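Local coordinates for N-acetylmuramoyl-L-alanine amidase domain-containing protein SAOUHSC_02979 (Staphylococcus aureus, PDB 5T1Q) that probably cleaves amide bonds of cell-wall peptidoglycan, this piece of the secreted protein pairing a glucosaminidase-family domain with a C-terminal CHAP domain, at residues G273-W278 with G313-V318; N277-A282 with A298-A303; G304-D309 with E351-I356. All coordinates share one frame; numbering follows the deposited sequence.

Contact 1: residues G273-W278 with G313-V318. With NA (sodium ion), chain E.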
loop_
_atom_site.group_PDB
_atom_site.type_symbol
_atom_site.label_atom_id
_atom_site.label_comp_id
_atom_site.label_asym_id
_atom_site.label_seq_id
_atom_site.Cartn_x
_atom_site.Cartn_y
_atom_site.Cartn_z
ATOM N N GLY A 273 19.845 -1.654 6.743
ATOM C CA GLY A 273 19.913 -1.880 5.291
ATOM C C GLY A 273 18.929 -2.929 4.777
ATOM O O GLY A 273 17.855 -3.128 5.356
ATOM N N ASP A 274 19.281 -3.578 3.666
ATOM C CA ASP A 274 18.429 -4.629 3.096
ATOM C C ASP A 274 18.292 -5.788 4.071
ATOM O O ASP A 274 19.172 -6.024 4.892
ATOM C CB ASP A 274 18.981 -5.131 1.772
ATOM C CG ASP A 274 19.123 -4.019 0.742
ATOM O OD1 ASP A 274 18.326 -3.050 0.768
ATOM O OD2 ASP A 274 20.040 -4.121 -0.083
ATOM N N ALA A 275 17.208 -6.535 3.918
ATOM C CA ALA A 275 16.859 -7.603 4.837
ATOM C C ALA A 275 17.978 -8.559 5.256
ATOM O O ALA A 275 18.148 -8.814 6.440
ATOM C CB ALA A 275 15.690 -8.401 4.274
ATOM N N HIS A 276 18.732 -9.089 4.298
ATOM C CA HIS A 276 19.754 -10.069 4.627
ATOM C C HIS A 276 20.862 -9.531 5.523
ATOM O O HIS A 276 21.553 -10.326 6.170
ATOM C CB HIS A 276 20.369 -10.688 3.361
ATOM C CG HIS A 276 21.202 -9.745 2.576
ATOM N ND1 HIS A 276 22.573 -9.827 2.550
ATOM C CD2 HIS A 276 20.872 -8.664 1.826
ATOM C CE1 HIS A 276 23.054 -8.855 1.793
ATOM N NE2 HIS A 276 22.046 -8.123 1.359
ATOM N N ASN A 277 21.070 -8.209 5.523
ATOM C CA ASN A 277 22.073 -7.606 6.381
ATOM C C ASN A 277 21.589 -7.359 7.792
ATOM O O ASN A 277 22.367 -6.928 8.623
ATOM C CB ASN A 277 22.547 -6.262 5.817
ATOM C CG ASN A 277 23.559 -6.416 4.712
ATOM O OD1 ASN A 277 24.417 -7.294 4.759
ATOM N ND2 ASN A 277 23.499 -5.522 3.736
ATOM N N TRP A 278 20.318 -7.621 8.069
ATOM C CA TRP A 278 19.782 -7.334 9.403
ATOM C C TRP A 278 20.446 -8.108 10.538
ATOM O O TRP A 278 20.777 -7.523 11.568
ATOM C CB TRP A 278 18.268 -7.541 9.425
ATOM C CG TRP A 278 17.491 -6.356 8.901
ATOM C CD1 TRP A 278 17.798 -5.577 7.834
ATOM C CD2 TRP A 278 16.225 -5.898 9.380
ATOM N NE1 TRP A 278 16.824 -4.602 7.659
ATOM C CE2 TRP A 278 15.844 -4.797 8.585
ATOM C CE3 TRP A 278 15.372 -6.314 10.409
ATOM C CZ2 TRP A 278 14.660 -4.097 8.794
ATOM C CZ3 TRP A 278 14.201 -5.598 10.633
ATOM C CH2 TRP A 278 13.856 -4.510 9.827
ATOM N N GLY A 313 17.525 -11.208 0.221
ATOM C CA GLY A 313 17.041 -12.046 1.305
ATOM C C GLY A 313 15.649 -11.558 1.693
ATOM O O GLY A 313 14.949 -10.933 0.898
ATOM N N HIS A 314 15.274 -11.784 2.934
ATOM C CA HIS A 314 13.959 -11.415 3.387
ATOM C C HIS A 314 13.939 -11.294 4.893
ATOM O O HIS A 314 14.790 -11.857 5.570
ATOM C CB HIS A 314 12.968 -12.494 2.910
ATOM C CG HIS A 314 11.551 -12.217 3.271
ATOM N ND1 HIS A 314 10.863 -11.132 2.776
ATOM C CD2 HIS A 314 10.675 -12.900 4.041
ATOM C CE1 HIS A 314 9.628 -11.139 3.260
ATOM N NE2 HIS A 314 9.491 -12.197 4.035
ATOM N N VAL A 315 12.984 -10.534 5.409
ATOM C CA VAL A 315 12.793 -10.395 6.836
ATOM C C VAL A 315 11.288 -10.435 7.139
ATOM O O VAL A 315 10.466 -9.910 6.383
ATOM C CB VAL A 315 13.534 -9.159 7.419
ATOM C CG1 VAL A 315 12.941 -7.844 6.914
ATOM C CG2 VAL A 315 13.529 -9.184 8.928
ATOM N N ALA A 316 10.941 -11.081 8.248
ATOM C CA ALA A 316 9.554 -11.257 8.670
ATOM C C ALA A 316 9.466 -11.140 10.173
ATOM O O ALA A 316 10.494 -11.065 10.850
ATOM C CB ALA A 316 9.034 -12.609 8.219
ATOM N N PHE A 317 8.245 -11.098 10.692
ATOM C CA PHE A 317 8.000 -10.968 12.123
ATOM C C PHE A 317 7.456 -12.277 12.681
ATOM O O PHE A 317 6.521 -12.838 12.116
ATOM C CB PHE A 317 7.002 -9.827 12.363
ATOM C CG PHE A 317 6.657 -9.610 13.814
ATOM C CD1 PHE A 317 7.484 -8.865 14.627
ATOM C CD2 PHE A 317 5.508 -10.155 14.364
ATOM C CE1 PHE A 317 7.182 -8.656 15.969
ATOM C CE2 PHE A 317 5.202 -9.968 15.710
ATOM C CZ PHE A 317 6.040 -9.205 16.510
ATOM N N VAL A 318 8.033 -12.769 13.777
ATOM C CA VAL A 318 7.572 -14.009 14.399
ATOM C C VAL A 318 6.314 -13.754 15.263
ATOM O O VAL A 318 6.403 -13.156 16.338
ATOM C CB VAL A 318 8.660 -14.647 15.284
ATOM C CG1 VAL A 318 8.160 -15.944 15.922
ATOM C CG2 VAL A 318 9.918 -14.907 14.482
HETATM NA NA NA E . 23.260 -11.514 6.877
HETATM O O HOH W 1 24.347 -10.932 4.961
HETATM O O HOH W 2 24.921 -13.273 7.728
#
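Ala-275, His-276 and Trp-278 meet Gly-313 and Val-315 in a buried apolar contact between the loop that leads into helix 278-284 and the start of strand 314-321. No hydrogen bond joins the two segments directly. Ala-275 lies against the strand backbone, its CB 3.4 Å from His-314 C. The same CB is 3.9 Å from Val-315 CG1. The other methyl of Val-315 serves the indole: CG2 stands anti to the backbone N and lies 3.7 Å from Trp-278 CE3, approaching the ring obliquely. The side chains of Trp-278 and Val-315 cross at about a right angle. A hydrogen bond within its own segment helps hold the indole: Trp-278 NE1 donates to Gly-273 O at 2.9 Å. That oxygen lies in the ring plane, while the donor sits above the carbonyl plane. At the strand entrance, His-276 CB is 4.1 Å from Gly-313 CA. His-276 O binds a sodium ion at 2.2 Å; Asn-279, Asn-280 and Glu-302 complete the protein ligands. His-314 turns its CB away from the loop, and its NE2 bonds to Glu-331. With Cys-253 these two residues form a possible Cys-His-Glu triad, consistent with the active site of a CHAP domain.

Contact 2: residues N277-A282 with A298-A303. With NA (sodium ion), chain E.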
loop_
_atom_site.group_PDB
_atom_site.type_symbol
_atom_site.label_atom_id
_atom_site.label_comp_id
_atom_site.label_asym_id
_atom_site.label_seq_id
_atom_site.Cartn_x
_atom_site.Cartn_y
_atom_site.Cartn_z
ATOM N N ASN A 277 21.070 -8.209 5.523
ATOM C CA ASN A 277 22.073 -7.606 6.381
ATOM C C ASN A 277 21.589 -7.359 7.792
ATOM O O ASN A 277 22.367 -6.928 8.623
ATOM C CB ASN A 277 22.547 -6.262 5.817
ATOM C CG ASN A 277 23.559 -6.416 4.712
ATOM O OD1 ASN A 277 24.417 -7.294 4.759
ATOM N ND2 ASN A 277 23.499 -5.522 3.736
ATOM N N TRP A 278 20.318 -7.621 8.069
ATOM C CA TRP A 278 19.782 -7.334 9.403
ATOM C C TRP A 278 20.446 -8.108 10.538
ATOM O O TRP A 278 20.777 -7.523 11.568
ATOM C CB TRP A 278 18.268 -7.541 9.425
ATOM C CG TRP A 278 17.491 -6.356 8.901
ATOM C CD1 TRP A 278 17.798 -5.577 7.834
ATOM C CD2 TRP A 278 16.225 -5.898 9.380
ATOM N NE1 TRP A 278 16.824 -4.602 7.659
ATOM C CE2 TRP A 278 15.844 -4.797 8.585
ATOM C CE3 TRP A 278 15.372 -6.314 10.409
ATOM C CZ2 TRP A 278 14.660 -4.097 8.794
ATOM C CZ3 TRP A 278 14.201 -5.598 10.633
ATOM C CH2 TRP A 278 13.856 -4.510 9.827
ATOM N N ASN A 279 20.661 -9.412 10.341
ATOM C CA ASN A 279 21.229 -10.236 11.403
ATOM C C ASN A 279 22.678 -9.879 11.756
ATOM O O ASN A 279 23.000 -9.731 12.931
ATOM C CB ASN A 279 21.027 -11.747 11.147
ATOM C CG ASN A 279 21.659 -12.227 9.862
ATOM O OD1 ASN A 279 21.898 -11.444 8.929
ATOM N ND2 ASN A 279 21.913 -13.519 9.785
ATOM N N ASN A 280 23.545 -9.749 10.754
ATOM C CA ASN A 280 24.958 -9.389 11.000
ATOM C C ASN A 280 25.081 -7.924 11.483
ATOM O O ASN A 280 25.845 -7.636 12.383
ATOM C CB ASN A 280 25.849 -9.639 9.775
ATOM C CG ASN A 280 25.228 -9.142 8.491
ATOM O OD1 ASN A 280 24.228 -9.709 8.019
ATOM N ND2 ASN A 280 25.799 -8.105 7.908
ATOM N N ARG A 281 24.318 -6.999 10.911
ATOM C CA ARG A 281 24.396 -5.635 11.402
ATOM C C ARG A 281 23.825 -5.512 12.815
ATOM O O ARG A 281 24.419 -4.835 13.647
ATOM C CB ARG A 281 23.708 -4.654 10.470
ATOM C CG ARG A 281 24.446 -4.454 9.155
ATOM C CD ARG A 281 23.934 -3.232 8.421
ATOM N NE ARG A 281 24.521 -3.128 7.095
ATOM C CZ ARG A 281 24.239 -2.178 6.214
ATOM N NH1 ARG A 281 23.384 -1.182 6.504
ATOM N NH2 ARG A 281 24.830 -2.208 5.029
ATOM N N ALA A 282 22.692 -6.170 13.087
ATOM C CA ALA A 282 22.041 -6.096 14.401
ATOM C C ALA A 282 22.963 -6.626 15.470
ATOM O O ALA A 282 23.084 -6.036 16.542
ATOM C CB ALA A 282 20.727 -6.871 14.419
ATOM N N ALA A 298 12.406 -10.379 15.019
ATOM C CA ALA A 298 12.487 -10.238 13.567
ATOM C C ALA A 298 13.198 -11.517 13.100
ATOM O O ALA A 298 14.199 -11.907 13.703
ATOM C CB ALA A 298 13.306 -9.020 13.187
ATOM N N VAL A 299 12.678 -12.189 12.078
ATOM C CA VAL A 299 13.323 -13.402 11.578
ATOM C C VAL A 299 13.931 -13.104 10.216
ATOM O O VAL A 299 13.255 -12.612 9.302
ATOM C CB VAL A 299 12.395 -14.637 11.578
ATOM C CG1 VAL A 299 11.114 -14.380 10.804
ATOM C CG2 VAL A 299 13.125 -15.857 11.032
ATOM N N VAL A 300 15.227 -13.384 10.097
ATOM C CA VAL A 300 15.944 -13.093 8.876
ATOM C C VAL A 300 16.276 -14.330 8.040
ATOM O O VAL A 300 16.732 -15.344 8.573
ATOM C CB VAL A 300 17.251 -12.374 9.208
ATOM C CG1 VAL A 300 18.055 -12.103 7.937
ATOM C CG2 VAL A 300 16.965 -11.097 9.983
ATOM N N PHE A 301 16.060 -14.179 6.726
ATOM C CA PHE A 301 16.385 -15.143 5.692
ATOM C C PHE A 301 17.574 -14.552 4.927
ATOM O O PHE A 301 17.460 -13.435 4.378
ATOM C CB PHE A 301 15.237 -15.267 4.666
ATOM C CG PHE A 301 13.994 -15.955 5.178
ATOM C CD1 PHE A 301 13.098 -15.286 5.995
ATOM C CD2 PHE A 301 13.700 -17.255 4.793
ATOM C CE1 PHE A 301 11.941 -15.909 6.444
ATOM C CE2 PHE A 301 12.546 -17.894 5.249
ATOM C CZ PHE A 301 11.660 -17.218 6.057
ATOM N N GLU A 302 18.691 -15.279 4.848
ATOM C CA GLU A 302 19.857 -14.809 4.081
ATOM C C GLU A 302 19.507 -14.740 2.577
ATOM O O GLU A 302 18.497 -15.290 2.133
ATOM C CB GLU A 302 21.073 -15.736 4.284
ATOM C CG GLU A 302 21.591 -15.860 5.728
ATOM C CD GLU A 302 22.307 -14.606 6.238
ATOM O OE1 GLU A 302 22.358 -13.583 5.526
ATOM O OE2 GLU A 302 22.866 -14.642 7.363
ATOM N N ALA A 303 20.297 -13.989 1.823
ATOM C CA ALA A 303 20.131 -13.879 0.373
ATOM C C ALA A 303 20.023 -15.281 -0.246
ATOM O O ALA A 303 20.859 -16.127 -0.003
ATOM C CB ALA A 303 21.322 -13.136 -0.217
HETATM NA NA NA E . 23.260 -11.514 6.877
HETATM O O HOH W 2 24.921 -13.273 7.728
HETATM O O HOH W 1 24.347 -10.932 4.961
#
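Helix 278-282 packs across strand 298-301 at 120° between their directions, with 9.2 Å between the short axes. This is helix-on-sheet packing within the CHAP domain, and a sodium site closes one end of it. Val-300 points at the helix and splits its two methyls: CG2 lies 3.8 Å from Trp-278 CB, and CG1, anti to the backbone N, lies over one face of the Asn-279 amide, 4.0 Å from OD1. Two residues earlier on the strand, Ala-298 CB sits at the edge of the Trp-278 indole, near its plane. The polar end begins where the strand stops. Asn-279 OD1 and Asn-280 OD1 from the helix and Glu-302 OE1 from beyond the strand all bind the sodium ion, joined by His-276 O and two waters. The chain of Glu-302 is bent at chi2 (-72°), which turns CD back toward the metal. Each side-chain amide or carboxylate gives one oxygen to the ion, and the negative carboxylate probably offsets part of its charge. Asn-279 ND2 has a second partner in Ser-354 OG. Its bond across the contact runs to Glu-302 OE2 at 2.8 Å, nearly straight at 174°, in the amide plane of Asn-279 but from above the carboxylate plane.

Contact 3: residues G304-D309 with E351-I356. With NA (sodium ion), chain F.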
loop_
_atom_site.group_PDB
_atom_site.type_symbol
_atom_site.label_atom_id
_atom_site.label_comp_id
_atom_site.label_asym_id
_atom_site.label_seq_id
_atom_site.Cartn_x
_atom_site.Cartn_y
_atom_site.Cartn_z
ATOM N N GLY A 304 18.945 -15.531 -0.977
ATOM C CA GLY A 304 18.710 -16.834 -1.601
ATOM C C GLY A 304 18.298 -17.982 -0.683
ATOM O O GLY A 304 18.098 -19.079 -1.158
ATOM N N GLN A 305 18.132 -17.753 0.612
ATOM C CA GLN A 305 17.819 -18.855 1.528
ATOM C C GLN A 305 16.355 -19.295 1.520
ATOM O O GLN A 305 15.489 -18.494 1.781
ATOM C CB GLN A 305 18.218 -18.474 2.945
ATOM C CG GLN A 305 18.038 -19.578 3.987
ATOM C CD GLN A 305 18.494 -19.144 5.364
ATOM O OE1 GLN A 305 18.490 -17.958 5.689
ATOM N NE2 GLN A 305 18.906 -20.096 6.172
ATOM N N PHE A 306 16.110 -20.581 1.261
ATOM C CA PHE A 306 14.743 -21.173 1.219
ATOM C C PHE A 306 13.769 -20.373 0.337
ATOM O O PHE A 306 12.636 -20.058 0.742
ATOM C CB PHE A 306 14.148 -21.334 2.637
ATOM C CG PHE A 306 15.062 -22.020 3.624
ATOM C CD1 PHE A 306 15.847 -23.107 3.250
ATOM C CD2 PHE A 306 15.064 -21.635 4.949
ATOM C CE1 PHE A 306 16.670 -23.741 4.170
ATOM C CE2 PHE A 306 15.870 -22.270 5.877
ATOM C CZ PHE A 306 16.678 -23.326 5.488
ATOM N N GLY A 307 14.234 -20.008 -0.847
ATOM C CA GLY A 307 13.444 -19.227 -1.785
ATOM C C GLY A 307 13.440 -17.722 -1.577
ATOM O O GLY A 307 12.813 -17.008 -2.347
ATOM N N ALA A 308 14.121 -17.218 -0.552
ATOM C CA ALA A 308 14.149 -15.760 -0.325
ATOM C C ALA A 308 14.883 -15.065 -1.476
ATOM O O ALA A 308 15.716 -15.664 -2.137
ATOM C CB ALA A 308 14.808 -15.425 1.009
ATOM N N ASP A 309 14.579 -13.791 -1.695
ATOM C CA ASP A 309 15.214 -13.022 -2.775
ATOM C C ASP A 309 16.732 -13.284 -2.856
ATOM O O ASP A 309 17.461 -13.186 -1.846
ATOM C CB ASP A 309 14.931 -11.540 -2.588
ATOM C CG ASP A 309 15.259 -10.720 -3.808
ATOM O OD1 ASP A 309 16.457 -10.503 -4.110
ATOM O OD2 ASP A 309 14.289 -10.239 -4.435
ATOM N N GLU A 351 14.941 -23.454 12.465
ATOM C CA GLU A 351 16.172 -23.528 13.258
ATOM C C GLU A 351 17.412 -23.026 12.509
ATOM O O GLU A 351 18.479 -22.867 13.106
ATOM C CB GLU A 351 16.352 -24.960 13.782
ATOM C CG GLU A 351 15.261 -25.284 14.796
ATOM C CD GLU A 351 15.140 -26.748 15.147
ATOM O OE1 GLU A 351 14.026 -27.144 15.563
ATOM O OE2 GLU A 351 16.138 -27.494 15.023
ATOM N N GLU A 352 17.258 -22.758 11.216
ATOM C CA GLU A 352 18.365 -22.281 10.370
ATOM C C GLU A 352 18.305 -20.806 10.096
ATOM O O GLU A 352 19.169 -20.271 9.393
ATOM C CB GLU A 352 18.367 -23.022 9.026
ATOM C CG GLU A 352 18.492 -24.525 9.140
ATOM C CD GLU A 352 19.731 -24.932 9.879
ATOM O OE1 GLU A 352 20.704 -24.152 9.869
ATOM O OE2 GLU A 352 19.733 -26.016 10.495
ATOM N N LEU A 353 17.276 -20.142 10.616
ATOM C CA LEU A 353 17.124 -18.714 10.433
ATOM C C LEU A 353 17.699 -17.971 11.634
ATOM O O LEU A 353 18.035 -18.587 12.647
ATOM C CB LEU A 353 15.648 -18.398 10.246
ATOM C CG LEU A 353 14.988 -19.138 9.093
ATOM C CD1 LEU A 353 13.504 -18.849 9.068
ATOM C CD2 LEU A 353 15.623 -18.771 7.756
ATOM N N SER A 354 17.854 -16.647 11.497
ATOM C CA SER A 354 18.339 -15.788 12.578
ATOM C C SER A 354 17.202 -14.983 13.137
ATOM O O SER A 354 16.381 -14.464 12.382
ATOM C CB SER A 354 19.416 -14.835 12.091
ATOM O OG SER A 354 20.578 -15.529 11.814
ATOM N N TYR A 355 17.158 -14.889 14.463
ATOM C CA TYR A 355 16.110 -14.157 15.185
ATOM C C TYR A 355 16.716 -12.986 15.939
ATOM O O TYR A 355 17.614 -13.174 16.740
ATOM C CB TYR A 355 15.403 -15.096 16.132
ATOM C CG TYR A 355 14.787 -16.256 15.379
ATOM C CD1 TYR A 355 15.549 -17.398 15.071
ATOM C CD2 TYR A 355 13.476 -16.192 14.912
ATOM C CE1 TYR A 355 15.009 -18.442 14.326
ATOM C CE2 TYR A 355 12.930 -17.234 14.184
ATOM C CZ TYR A 355 13.705 -18.353 13.884
ATOM O OH TYR A 355 13.166 -19.393 13.180
ATOM N N ILE A 356 16.227 -11.778 15.662
ATOM C CA ILE A 356 16.719 -10.574 16.317
ATOM C C ILE A 356 15.718 -10.114 17.361
ATOM O O ILE A 356 14.558 -9.829 17.033
ATOM C CB ILE A 356 16.903 -9.425 15.299
ATOM C CG1 ILE A 356 17.822 -9.850 14.142
ATOM C CG2 ILE A 356 17.466 -8.176 15.984
ATOM C CD1 ILE A 356 17.795 -8.899 12.955
HETATM NA NA NA F . 11.047 -17.992 1.244
HETATM O O HOH W 3 10.532 -15.283 1.130
HETATM O O HOH W 4 9.219 -17.822 -0.226
#
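Gln-305 and Phe-306 reach side by side from the loop 304-309 toward Glu-352 and Leu-353, just before strand 354-357. Gln-305 is stretched out: CG is anti to the backbone N (chi1 -176°), CD continues the line, and the amide arrives at the other segment. There NE2 donates to the backbone O of Glu-352 at 3.2 Å, with an N-H...O angle of 149°. The donor stands above the carbonyl plane, and the acceptor is tilted somewhat from the amide plane. The other end of the amide is also held, because OE1 accepts from the backbone N of Glu-302. These two bonds on opposite ends of the amide would fix its rotation. Leu-353 CD2 packs over one face of this amide, 3.6 Å from Gln-305 OE1, and the two side chains cross obliquely.

The same methyl is shared with the phenyl ring, lying 4.0 Å from Phe-306 CE2 and oblique to the ring. Glu-352 meets the ring differently. Its CB, not its carboxylate, makes the contact, sitting at the ring edge, near the plane, 3.9 Å from Phe-306 CZ. The chain then bends at chi2. On one face of the ring lies CG of the neighbouring Gln-305, offset toward the rim. The backbone O of Phe-306 binds a second sodium ion at 2.6 Å, along with two waters. Leu-353 also touches Val-299 and Phe-301, which ties this partly buried contact to the sheet. The arrangement is a loop packed against the residues leading into strand 354-357, which lies between 298-301 and the outermost strand 288-290 of the CHAP-type sheet.

In the fold
All three contacts belong to the C-terminal CHAP region and reach one sheet, where strands 314-321, 298-301 and 354-357 lie in succession. Contacts 1 and 2 are buried and share Trp-278, whose indole and CB serve neighbouring strands. They also share one sodium ion, with a backbone oxygen from contact 1 and side-chain oxygens from contact 2. Contact 3 lies nearer the surface and is only partly buried. It has its own sodium ion, bound by a loop carbonyl. Chemistry follows place: contact 1 is apolar across its segments, contact 2 combines apolar packing with metal ligands, and contact 3 pairs a ring edge with a hydrogen bond from a glutamine amide to a backbone carbonyl. Backbone hydrogen bonds between strands connect contact 2 to both others.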